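Local coordinates for Alr1585 protein (Nostoc sp., PDB 5C2I) that acts as a haem-containing DyP-type (dye-decolorizing) peroxidase, probably oxidising dyes and related substrates with hydrogen peroxide, at residues R291-P297 and P310-F314; R40-H45 and E183-R189; G37-D41 and G90-A94; A322-H328 and W430-E436. The protein carries 1 engineered substitution. One frame throughout, in Å; residues are numbered along the deposited sequence.

Contact 1 of 4, residues R291-P297 and P310-F314; sequences RFADGTP and PTNNF. With HEM (protoporphyrin IX containing Fe), chain E.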
# COMPACT_ATOMS: atom_id res chain seq x y z
N ARG A 291 12.09 -15.12 23.49
CA ARG A 291 12.51 -14.13 22.50
C ARG A 291 11.64 -12.88 22.64
O ARG A 291 10.48 -12.95 23.02
CB ARG A 291 12.35 -14.64 21.05
CG ARG A 291 13.24 -15.79 20.65
CD ARG A 291 12.79 -16.28 19.28
NE ARG A 291 13.52 -17.44 18.85
CZ ARG A 291 14.63 -17.43 18.10
NH1 ARG A 291 15.23 -16.30 17.72
NH2 ARG A 291 15.17 -18.59 17.77
N PHE A 292 12.21 -11.74 22.30
CA PHE A 292 11.43 -10.53 22.07
C PHE A 292 10.51 -10.73 20.90
O PHE A 292 10.66 -11.68 20.14
CB PHE A 292 12.35 -9.35 21.83
CG PHE A 292 13.04 -8.88 23.08
CD1 PHE A 292 14.24 -9.45 23.49
CD2 PHE A 292 12.48 -7.89 23.87
CE1 PHE A 292 14.88 -9.04 24.66
CE2 PHE A 292 13.11 -7.49 25.03
CZ PHE A 292 14.31 -8.07 25.43
N ALA A 293 9.54 -9.82 20.79
CA ALA A 293 8.57 -9.85 19.70
C ALA A 293 9.26 -9.97 18.34
O ALA A 293 8.78 -10.71 17.48
CB ALA A 293 7.65 -8.63 19.75
N ASP A 294 10.38 -9.28 18.15
CA ASP A 294 11.07 -9.29 16.85
C ASP A 294 11.87 -10.55 16.59
O ASP A 294 12.40 -10.73 15.49
CB ASP A 294 11.96 -8.04 16.64
CG ASP A 294 13.11 -7.95 17.64
OD1 ASP A 294 13.86 -8.92 17.74
OD2 ASP A 294 13.32 -6.91 18.26
N GLY A 295 11.99 -11.42 17.60
CA GLY A 295 12.80 -12.61 17.50
C GLY A 295 14.12 -12.64 18.25
O GLY A 295 14.75 -13.70 18.35
N THR A 296 14.56 -11.48 18.79
CA THR A 296 15.79 -11.40 19.53
C THR A 296 15.78 -12.41 20.71
O THR A 296 14.92 -12.31 21.58
CB THR A 296 16.02 -9.95 20.10
OG1 THR A 296 16.08 -9.00 19.01
CG2 THR A 296 17.32 -9.88 20.88
N PRO A 297 16.78 -13.31 20.78
CA PRO A 297 16.80 -14.26 21.90
C PRO A 297 17.15 -13.58 23.23
O PRO A 297 18.12 -12.81 23.31
CB PRO A 297 17.93 -15.24 21.53
CG PRO A 297 18.06 -15.10 20.04
CD PRO A 297 17.79 -13.64 19.77
N PRO A 310 15.62 -12.79 12.43
CA PRO A 310 16.20 -13.02 13.74
C PRO A 310 17.26 -14.10 13.74
O PRO A 310 17.21 -15.04 12.93
CB PRO A 310 15.03 -13.52 14.59
CG PRO A 310 13.82 -13.46 13.72
CD PRO A 310 14.24 -13.27 12.32
N THR A 311 18.22 -13.96 14.63
CA THR A 311 19.21 -15.00 14.76
C THR A 311 18.63 -16.27 15.41
O THR A 311 17.75 -16.19 16.26
CB THR A 311 20.45 -14.51 15.55
OG1 THR A 311 21.52 -15.43 15.34
CG2 THR A 311 20.17 -14.37 17.04
N ASN A 312 19.16 -17.43 14.98
CA ASN A 312 18.96 -18.71 15.66
C ASN A 312 20.22 -19.32 16.18
O ASN A 312 20.24 -20.49 16.63
CB ASN A 312 18.21 -19.69 14.75
CG ASN A 312 17.47 -20.75 15.57
OD1 ASN A 312 16.91 -20.45 16.62
ND2 ASN A 312 17.51 -21.97 15.10
N ASN A 313 21.30 -18.52 16.13
CA ASN A 313 22.58 -19.06 16.40
C ASN A 313 22.91 -18.85 17.87
O ASN A 313 23.66 -17.96 18.22
CB ASN A 313 23.67 -18.45 15.53
CG ASN A 313 24.98 -19.15 15.72
OD1 ASN A 313 25.04 -20.40 15.66
ND2 ASN A 313 26.07 -18.39 15.89
N PHE A 314 22.36 -19.70 18.71
CA PHE A 314 22.68 -19.60 20.09
C PHE A 314 22.41 -20.90 20.78
O PHE A 314 21.72 -21.79 20.24
CB PHE A 314 21.87 -18.49 20.77
CG PHE A 314 20.38 -18.72 20.79
CD1 PHE A 314 19.59 -18.37 19.72
CD2 PHE A 314 19.78 -19.34 21.88
CE1 PHE A 314 18.23 -18.62 19.73
CE2 PHE A 314 18.43 -19.58 21.89
CZ PHE A 314 17.63 -19.22 20.81
CHA HEM E . 8.99 -21.72 19.27
CHB HEM E . 4.81 -19.41 19.98
CHC HEM E . 2.62 -23.66 20.73
CHD HEM E . 6.86 -25.90 20.26
C1A HEM E . 8.04 -20.71 19.42
C2A HEM E . 8.31 -19.32 19.32
C3A HEM E . 7.14 -18.68 19.52
C4A HEM E . 6.15 -19.67 19.71
CMA HEM E . 6.88 -17.19 19.49
CAA HEM E . 9.66 -18.64 19.04
CBA HEM E . 10.06 -18.42 17.58
CGA HEM E . 10.15 -19.75 16.89
O1A HEM E . 11.19 -20.47 16.95
O2A HEM E . 9.17 -20.14 16.26
C1B HEM E . 3.85 -20.40 20.20
C2B HEM E . 2.45 -20.13 20.40
C3B HEM E . 1.84 -21.30 20.56
C4B HEM E . 2.90 -22.31 20.53
CMB HEM E . 1.83 -18.78 20.38
CAB HEM E . 0.41 -21.64 20.74
CBB HEM E . -0.61 -20.86 20.31
C1C HEM E . 3.60 -24.67 20.72
C2C HEM E . 3.41 -25.99 21.06
C3C HEM E . 4.63 -26.62 20.95
C4C HEM E . 5.54 -25.65 20.51
CMC HEM E . 2.13 -26.67 21.43
CAC HEM E . 4.99 -28.00 21.24
CBC HEM E . 4.46 -28.82 22.11
C1D HEM E . 7.73 -24.90 19.83
C2D HEM E . 9.12 -25.21 19.49
C3D HEM E . 9.72 -24.06 19.26
C4D HEM E . 8.66 -23.04 19.42
CMD HEM E . 9.78 -26.58 19.43
CAD HEM E . 11.15 -23.88 18.83
CBD HEM E . 12.14 -23.82 20.01
CGD HEM E . 13.53 -23.68 19.48
O1D HEM E . 14.18 -22.73 19.90
O2D HEM E . 14.04 -24.51 18.65
NA HEM E . 6.73 -20.92 19.73
NB HEM E . 4.06 -21.67 20.36
NC HEM E . 4.92 -24.43 20.48
ND HEM E . 7.52 -23.58 19.86
FE HEM E . 5.85 -22.66 20.13
O HOH W 1 5.15 -23.01 17.93
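A single guanidinium, that of Arg291, holds together two parts of one long loop beside the haem by bonding to both. The first part makes a type I beta turn from Phe292 to Gly295, set in the C-terminal half of the DyP fold; the second, 310-314, is irregular, with an ST turn in which Thr311 OG1 accepts from Asn313 N at 3.2 Å, then an inverse gamma turn centred on Asn313. Arg291 NH1 donates to Gly295 O (2.7 Å), at the end of the turn that Gly295 N closes onto Phe292 O (2.9 Å), and to Thr311 O (2.9 Å, nearly linear). Its NH2 makes a weak bond to Asn312 OD1 at 2.8 Å; that oxygen is also bonded by Arg337, which reaches the haem as well. Arg291 lines the haem pocket, its NE lying 3.8 Å from HEM CBA of a propionate arm. Asp294 forms an Asx turn that overlaps the end of the beta turn: its OD1 accepts from Thr296 N at 2.9 Å and from Thr296 OG1 at 2.6 Å. Gly295, at phi 107°, lies beside Pro310, whose ring would clash with any CB there. Thr311 also packs on Val220 of a second subunit. Apolar packing completes the contact: Pro297 CD meets Thr311 CG2 at 3.7 Å, and Pro297 CB sits over the face of the Phe314 ring, 4.0 Å from its centroid.

Contact 2 of 4, residues R40-H45 and E183-R189; sequences RDHSVH and EDGFILR
Strands 42-45 and 183-186 run antiparallel with extended backbones, their short axes 4.6 Å apart and their directions 157° apart. Ser43 faces Gly185 and His45 faces Glu183 as hydrogen-bonded pairs, while Val44 and Asp184 form the non-hydrogen-bonded pair between them. Ser43 N donates to Gly185 O (3.0 Å), His45 N to Glu183 O (2.9 Å) and Glu183 N to His45 O (3.0 Å); the bond from Gly185 N to Ser43 O, 2.9 Å, is weak. Away from this pair, His42 and Val44 bond Asp156 and Ile154 of strand 150-156 through their backbones, and Phe186 bonds Ser368. One water donates to Asp41 O (2.8 Å) and accepts from Ile187 N (2.9 Å); a second joins His42 ND1 (2.7 Å) to Gly185 O (2.8 Å); a third donates to Ser43 O (2.7 Å) and Asp184 OD2 (2.8 Å). Asp184 OD1 bonds Asn167 of a third subunit. A weak salt bridge beyond the strands joins Asp41 OD1 to Arg189 NH2 (3.5 Å); Arg189 NH1 is held by Gly193 O. A CB on Gly185 would strike Ser43 OG (chi1 p). On that face His45 (m) bonds Tyr256 through ND1, and Glu183 (m) bonds His181 and Lys258. Val44 and Asp184 face helix 159-176. Such antiparallel strands, with helices on one face, belong to the ferredoxin-like sheet of the dimeric alpha+beta barrel.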
# COMPACT_ATOMS: atom_id res chain seq x y z
N ARG A 40 2.85 -21.16 1.15
CA ARG A 40 1.76 -20.40 0.52
C ARG A 40 1.07 -19.56 1.59
O ARG A 40 0.98 -19.95 2.76
CB ARG A 40 0.74 -21.32 -0.17
CG ARG A 40 1.31 -22.37 -1.14
CD ARG A 40 2.04 -21.83 -2.36
NE ARG A 40 2.49 -22.99 -3.17
CZ ARG A 40 1.90 -23.47 -4.26
NH1 ARG A 40 0.83 -22.90 -4.83
NH2 ARG A 40 2.36 -24.58 -4.81
N ASP A 41 0.54 -18.43 1.16
CA ASP A 41 -0.06 -17.47 2.10
C ASP A 41 -1.45 -17.84 2.63
O ASP A 41 -1.87 -17.32 3.65
CB ASP A 41 -0.17 -16.11 1.44
CG ASP A 41 1.16 -15.38 1.43
OD1 ASP A 41 1.89 -15.47 2.47
OD2 ASP A 41 1.43 -14.74 0.39
N HIS A 42 -2.13 -18.73 1.95
CA HIS A 42 -3.50 -19.09 2.33
C HIS A 42 -3.66 -20.60 2.23
O HIS A 42 -3.09 -21.24 1.35
CB HIS A 42 -4.50 -18.41 1.42
CG HIS A 42 -4.49 -16.93 1.52
ND1 HIS A 42 -5.15 -16.25 2.53
CD2 HIS A 42 -3.86 -15.99 0.78
CE1 HIS A 42 -4.89 -14.96 2.42
NE2 HIS A 42 -4.12 -14.77 1.36
N SER A 43 -4.46 -21.15 3.13
CA SER A 43 -4.76 -22.54 3.04
C SER A 43 -6.18 -22.83 3.48
O SER A 43 -6.83 -22.00 4.14
CB SER A 43 -3.76 -23.32 3.86
OG SER A 43 -3.90 -22.98 5.18
N VAL A 44 -6.65 -23.97 3.01
CA VAL A 44 -7.97 -24.49 3.41
C VAL A 44 -7.73 -25.88 3.97
O VAL A 44 -7.02 -26.70 3.35
CB VAL A 44 -8.96 -24.51 2.25
CG1 VAL A 44 -10.28 -25.16 2.64
CG2 VAL A 44 -9.20 -23.09 1.69
N HIS A 45 -8.32 -26.13 5.13
CA HIS A 45 -8.26 -27.42 5.79
C HIS A 45 -9.67 -27.98 5.83
O HIS A 45 -10.56 -27.36 6.42
CB HIS A 45 -7.76 -27.24 7.23
CG HIS A 45 -6.37 -26.70 7.33
ND1 HIS A 45 -5.88 -26.19 8.51
CD2 HIS A 45 -5.40 -26.53 6.40
CE1 HIS A 45 -4.64 -25.78 8.31
NE2 HIS A 45 -4.33 -25.97 7.04
N GLU A 183 -11.26 -25.05 8.18
CA GLU A 183 -10.52 -23.85 8.51
C GLU A 183 -9.97 -23.19 7.23
O GLU A 183 -9.69 -23.87 6.22
CB GLU A 183 -9.37 -24.15 9.46
CG GLU A 183 -9.79 -24.73 10.83
CD GLU A 183 -10.46 -23.73 11.76
OE1 GLU A 183 -10.39 -22.49 11.54
OE2 GLU A 183 -11.07 -24.21 12.75
N ASP A 184 -9.80 -21.87 7.31
CA ASP A 184 -9.13 -21.09 6.29
C ASP A 184 -7.95 -20.39 6.96
O ASP A 184 -8.11 -19.36 7.60
CB ASP A 184 -10.09 -20.05 5.70
CG ASP A 184 -11.10 -20.67 4.74
OD1 ASP A 184 -12.14 -21.22 5.22
OD2 ASP A 184 -10.81 -20.66 3.52
N GLY A 185 -6.79 -21.02 6.86
CA GLY A 185 -5.57 -20.55 7.47
C GLY A 185 -4.93 -19.43 6.68
O GLY A 185 -5.08 -19.33 5.46
N PHE A 186 -4.23 -18.57 7.40
CA PHE A 186 -3.53 -17.46 6.78
C PHE A 186 -2.26 -17.13 7.57
O PHE A 186 -2.08 -17.60 8.70
CB PHE A 186 -4.43 -16.23 6.66
CG PHE A 186 -4.92 -15.70 7.98
CD1 PHE A 186 -4.18 -14.74 8.67
CD2 PHE A 186 -6.08 -16.16 8.52
CE1 PHE A 186 -4.64 -14.26 9.90
CE2 PHE A 186 -6.54 -15.67 9.74
CZ PHE A 186 -5.81 -14.73 10.42
N ILE A 187 -1.43 -16.29 6.98
CA ILE A 187 -0.16 -15.89 7.59
C ILE A 187 -0.31 -14.50 8.11
O ILE A 187 -0.58 -13.55 7.37
CB ILE A 187 1.00 -15.93 6.57
CG1 ILE A 187 1.13 -17.31 5.92
CG2 ILE A 187 2.33 -15.52 7.21
CD1 ILE A 187 1.41 -18.47 6.83
N LEU A 188 -0.19 -14.37 9.42
CA LEU A 188 -0.17 -13.11 10.09
C LEU A 188 1.23 -12.50 10.06
O LEU A 188 2.20 -13.22 10.23
CB LEU A 188 -0.62 -13.37 11.52
CG LEU A 188 -1.10 -12.26 12.40
CD1 LEU A 188 -2.36 -11.64 11.84
CD2 LEU A 188 -1.39 -12.87 13.77
N ARG A 189 1.30 -11.21 9.77
CA ARG A 189 2.55 -10.46 9.72
C ARG A 189 2.48 -9.19 10.52
O ARG A 189 1.42 -8.61 10.69
CB ARG A 189 2.93 -10.09 8.30
CG ARG A 189 3.33 -11.29 7.50
CD ARG A 189 3.64 -10.90 6.07
NE ARG A 189 3.63 -12.10 5.25
CZ ARG A 189 4.66 -12.89 5.04
NH1 ARG A 189 5.86 -12.61 5.53
NH2 ARG A 189 4.47 -13.96 4.27
O HOH W 2 -1.83 -14.66 4.58
O HOH W 3 -6.82 -17.68 4.10
O HOH W 4 -8.12 -19.92 2.96

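Contact 3 of 4, residues G37-D41 and G90-A94; sequences GHGRD and GDVFA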
# COMPACT_ATOMS: atom_id res chain seq x y z
N GLY A 37 8.27 -26.51 4.30
CA GLY A 37 6.91 -25.95 4.30
C GLY A 37 6.45 -25.48 2.93
O GLY A 37 7.25 -25.03 2.12
N HIS A 38 5.15 -25.62 2.65
CA HIS A 38 4.62 -25.23 1.32
C HIS A 38 4.80 -23.73 1.03
O HIS A 38 4.84 -23.35 -0.12
CB HIS A 38 3.16 -25.69 1.10
CG HIS A 38 2.16 -25.10 2.05
ND1 HIS A 38 1.85 -23.76 2.07
CD2 HIS A 38 1.34 -25.69 2.95
CE1 HIS A 38 0.91 -23.54 2.97
NE2 HIS A 38 0.57 -24.70 3.52
N GLY A 39 4.91 -22.93 2.07
CA GLY A 39 5.16 -21.49 1.94
C GLY A 39 4.06 -20.63 1.30
O GLY A 39 4.34 -19.51 0.87
N ARG A 40 2.85 -21.16 1.15
CA ARG A 40 1.76 -20.40 0.52
C ARG A 40 1.07 -19.56 1.59
O ARG A 40 0.98 -19.95 2.76
CB ARG A 40 0.74 -21.32 -0.17
CG ARG A 40 1.31 -22.37 -1.14
CD ARG A 40 2.04 -21.83 -2.36
NE ARG A 40 2.49 -22.99 -3.17
CZ ARG A 40 1.90 -23.47 -4.26
NH1 ARG A 40 0.83 -22.90 -4.83
NH2 ARG A 40 2.36 -24.58 -4.81
N ASP A 41 0.54 -18.43 1.16
CA ASP A 41 -0.06 -17.47 2.10
C ASP A 41 -1.45 -17.84 2.63
O ASP A 41 -1.87 -17.32 3.65
CB ASP A 41 -0.17 -16.11 1.44
CG ASP A 41 1.16 -15.38 1.43
OD1 ASP A 41 1.89 -15.47 2.47
OD2 ASP A 41 1.43 -14.74 0.39
N GLY A 90 2.92 -21.93 -9.74
CA GLY A 90 2.56 -23.32 -9.97
C GLY A 90 1.10 -23.62 -9.70
O GLY A 90 0.28 -22.72 -9.49
N ASP A 91 0.79 -24.90 -9.74
CA ASP A 91 -0.53 -25.39 -9.34
C ASP A 91 -0.76 -25.07 -7.86
O ASP A 91 0.19 -24.75 -7.13
CB ASP A 91 -0.57 -26.91 -9.49
CG ASP A 91 -0.43 -27.39 -10.93
OD1 ASP A 91 -0.76 -26.64 -11.87
OD2 ASP A 91 0.03 -28.54 -11.11
N VAL A 92 -2.00 -25.20 -7.41
CA VAL A 92 -2.26 -25.22 -5.98
C VAL A 92 -1.42 -26.29 -5.33
O VAL A 92 -1.06 -27.30 -5.95
CB VAL A 92 -3.75 -25.50 -5.58
CG1 VAL A 92 -4.63 -24.33 -5.95
CG2 VAL A 92 -4.29 -26.77 -6.17
N PHE A 93 -1.13 -26.09 -4.07
CA PHE A 93 -0.46 -27.08 -3.25
C PHE A 93 -1.51 -27.95 -2.57
O PHE A 93 -2.52 -27.43 -2.07
CB PHE A 93 0.41 -26.39 -2.18
CG PHE A 93 1.15 -27.37 -1.33
CD1 PHE A 93 0.53 -27.95 -0.21
CD2 PHE A 93 2.38 -27.86 -1.74
CE1 PHE A 93 1.14 -28.99 0.46
CE2 PHE A 93 3.04 -28.84 -1.01
CZ PHE A 93 2.41 -29.39 0.09
N ALA A 94 -1.29 -29.26 -2.49
CA ALA A 94 -2.24 -30.12 -1.75
C ALA A 94 -1.56 -31.26 -0.98
O ALA A 94 -0.65 -31.93 -1.51
CB ALA A 94 -3.29 -30.68 -2.71
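Ahead of strand 42-50 of the ferredoxin-like N-terminal domain, the loop 37-41 packs against the start of 93-98, an outermost strand of the sheet within this chain. Two side chains of the loop do the work, and their rotamers decide how. His38 takes chi1 p, which folds its imidazole back over its own loop so that ND1 accepts from Arg40 N at 2.9 Å; Gly39, between them, makes the bend with a positive phi of 66°. Arg40 turns at its base (chi1 and chi2 both m) and then runs straight through chi3, carrying the guanidinium across to the other segment. There both of its ends bond one carbonyl: NH1 to Asp91 O at 3.0 Å and NH2 to Asp91 O at 3.2 Å. NH2 also has Glu79 of helix 73-86 as a salt-bridge partner. Phe93 adopts chi1 t with chi2 near -84°, and so serves both neighbours. Its CB lies over one face of the guanidinium, 3.7 Å from Arg40 NH2, which meanwhile reaches the edge of the phenyl ring. The ring's face goes to His38 in a CH-pi contact: His38 CB stands 3.5 Å from the Phe93 centroid, 8° off the ring normal.

Contact 4 of 4, residues A322-H328 and W430-E436; sequences ATKCPFH and WPKKWGE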
# COMPACT_ATOMS: atom_id res chain seq x y z
N ALA A 322 20.41 -19.73 33.93
CA ALA A 322 19.13 -19.26 33.39
C ALA A 322 18.65 -17.97 34.07
O ALA A 322 17.46 -17.82 34.35
CB ALA A 322 18.07 -20.35 33.53
N THR A 323 19.57 -17.03 34.26
CA THR A 323 19.20 -15.68 34.71
C THR A 323 18.96 -14.68 33.57
O THR A 323 18.60 -13.55 33.83
CB THR A 323 20.27 -15.09 35.67
OG1 THR A 323 21.49 -14.89 34.97
CG2 THR A 323 20.49 -16.05 36.85
N LYS A 324 19.22 -15.10 32.31
CA LYS A 324 18.92 -14.27 31.15
C LYS A 324 17.65 -14.81 30.48
O LYS A 324 16.61 -14.12 30.45
CB LYS A 324 20.15 -14.22 30.21
CG LYS A 324 21.40 -13.65 30.88
CD LYS A 324 22.64 -13.99 30.07
CE LYS A 324 23.90 -13.33 30.58
NZ LYS A 324 25.05 -13.91 29.84
N CYS A 325 17.73 -16.02 29.95
CA CYS A 325 16.55 -16.77 29.52
C CYS A 325 16.18 -17.79 30.59
O CYS A 325 16.90 -18.79 30.79
CB CYS A 325 16.80 -17.51 28.21
SG CYS A 325 15.29 -18.34 27.62
N PRO A 326 15.07 -17.54 31.30
CA PRO A 326 14.67 -18.49 32.32
C PRO A 326 14.46 -19.91 31.82
O PRO A 326 14.10 -20.13 30.66
CB PRO A 326 13.33 -17.91 32.82
CG PRO A 326 13.52 -16.44 32.67
CD PRO A 326 14.25 -16.33 31.33
N PHE A 327 14.59 -20.90 32.74
CA PHE A 327 14.30 -22.28 32.36
C PHE A 327 12.85 -22.49 31.92
O PHE A 327 12.54 -23.40 31.17
CB PHE A 327 14.62 -23.22 33.54
CG PHE A 327 16.10 -23.44 33.78
CD1 PHE A 327 16.89 -24.02 32.81
CD2 PHE A 327 16.65 -23.22 35.05
CE1 PHE A 327 18.24 -24.28 33.05
CE2 PHE A 327 17.98 -23.51 35.31
CZ PHE A 327 18.77 -24.04 34.30
N HIS A 328 11.95 -21.64 32.39
CA HIS A 328 10.56 -21.80 32.01
C HIS A 328 10.15 -21.20 30.67
O HIS A 328 9.05 -21.45 30.23
CB HIS A 328 9.64 -21.24 33.12
CG HIS A 328 9.76 -19.76 33.29
ND1 HIS A 328 10.36 -19.18 34.38
CD2 HIS A 328 9.37 -18.75 32.49
CE1 HIS A 328 10.33 -17.87 34.24
NE2 HIS A 328 9.74 -17.58 33.11
N TRP A 430 10.91 -15.48 38.11
CA TRP A 430 11.34 -14.51 37.10
C TRP A 430 12.51 -13.70 37.64
O TRP A 430 12.45 -13.21 38.79
CB TRP A 430 10.17 -13.60 36.76
CG TRP A 430 8.93 -14.39 36.40
CD1 TRP A 430 8.07 -14.99 37.26
CD2 TRP A 430 8.44 -14.68 35.09
NE1 TRP A 430 7.05 -15.60 36.59
CE2 TRP A 430 7.26 -15.45 35.25
CE3 TRP A 430 8.85 -14.35 33.79
CZ2 TRP A 430 6.51 -15.91 34.15
CZ3 TRP A 430 8.13 -14.79 32.73
CH2 TRP A 430 6.96 -15.56 32.90
N PRO A 431 13.58 -13.54 36.84
CA PRO A 431 14.70 -12.74 37.32
C PRO A 431 14.31 -11.26 37.39
O PRO A 431 13.75 -10.73 36.46
CB PRO A 431 15.80 -12.99 36.26
CG PRO A 431 15.40 -14.28 35.58
CD PRO A 431 13.88 -14.18 35.55
N LYS A 432 14.54 -10.63 38.54
CA LYS A 432 14.28 -9.21 38.67
C LYS A 432 15.16 -8.39 37.73
O LYS A 432 14.71 -7.39 37.16
CB LYS A 432 14.51 -8.75 40.12
CG LYS A 432 13.57 -9.38 41.12
CD LYS A 432 13.78 -8.79 42.51
CE LYS A 432 12.94 -9.55 43.50
NZ LYS A 432 12.99 -8.95 44.85
N LYS A 433 16.44 -8.77 37.63
CA LYS A 433 17.41 -8.04 36.81
C LYS A 433 18.06 -9.09 35.93
O LYS A 433 18.63 -10.04 36.42
CB LYS A 433 18.46 -7.35 37.69
CG LYS A 433 17.89 -6.22 38.53
CD LYS A 433 17.68 -4.98 37.64
CE LYS A 433 18.87 -4.03 37.68
NZ LYS A 433 18.67 -2.85 36.78
N TRP A 434 17.94 -8.89 34.64
CA TRP A 434 18.49 -9.75 33.64
C TRP A 434 19.95 -10.00 33.91
O TRP A 434 20.70 -9.09 34.13
CB TRP A 434 18.29 -9.08 32.27
CG TRP A 434 18.69 -9.87 31.07
CD1 TRP A 434 17.88 -10.66 30.30
CD2 TRP A 434 19.98 -9.90 30.46
NE1 TRP A 434 18.57 -11.16 29.22
CE2 TRP A 434 19.87 -10.74 29.31
CE3 TRP A 434 21.21 -9.33 30.77
CZ2 TRP A 434 20.96 -11.01 28.47
CZ3 TRP A 434 22.31 -9.59 29.92
CH2 TRP A 434 22.16 -10.43 28.77
N GLY A 435 20.34 -11.26 33.92
CA GLY A 435 21.70 -11.66 34.15
C GLY A 435 22.11 -11.74 35.62
O GLY A 435 23.29 -11.94 35.89
N GLU A 436 21.16 -11.58 36.54
CA GLU A 436 21.45 -11.64 38.00
C GLU A 436 20.50 -12.64 38.64
O GLU A 436 19.41 -12.85 38.12
CB GLU A 436 21.26 -10.26 38.64
CG GLU A 436 22.14 -9.17 38.06
CD GLU A 436 23.63 -9.38 38.28
OE1 GLU A 436 24.05 -10.17 39.17
OE2 GLU A 436 24.41 -8.74 37.54
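Trp430, next to last in strand 428-431 of a two-stranded hairpin, begins the contact by offering its indole face to the edge of His328. The rings are edge-to-face, the imidazole and the six-membered ring having centroids 4.2 Å apart and planes at 58°, and His328 NE2 comes within 3.2 Å of Trp430 CZ3. Trp430 NE1, pointing elsewhere, bonds Tyr442 O on the partner strand 439-442. Pro431 follows with proline against proline: its CD lies 3.7 Å from Pro326 CG, and its CG 3.7 Å from Thr323 O. The chain then swings through Lys432, salt-bridged to Glu438, into a type II beta turn from Lys433 to Glu436, closed by Glu436 N to Lys433 O at 3.0 Å. Trp434 lies along Lys324: Lys324 CG sits over the indole's six-membered ring, 3.7 Å from its centroid, as a CH-pi contact. Gly435, at phi 83° and psi 6°, gives the turn its third position and donates its N to Thr323 O at 2.9 Å. Glu436 O finally comes to 3.4 Å from Thr323 CB. Ring and proline packing thus dominates the interface, while the polar ends are satisfied outside it: Lys324 NZ by Gly318 O and Trp434 NE1 by Val298 O. The bond from Gly435 N is the one hydrogen bond between the two segments, and it fixes the position of the turn against the loop.

Overall arrangement
From the N terminus, contacts 3 and 2 start from the same stretch, sharing Arg40 and Asp41. Contact 3 closes first, bringing 90-94 back after the helical excursion through 55-68 and 73-86; contact 2 closes far later, at 183-189, bracketing most of the N-terminal domain. Their centres lie 10 Å apart, and both reach one sheet. Contact 1 then opens in series, closing a helix-free and strand-free loop of 12 residues beside the haem. Contact 4 follows, pairing the same long inter-helix loop with the late hairpin at 430-436, its centre 16 Å from that of contact 1. Contacts 3 and 4 lie on opposite sides of the chain's centre, 40 Å apart between centres.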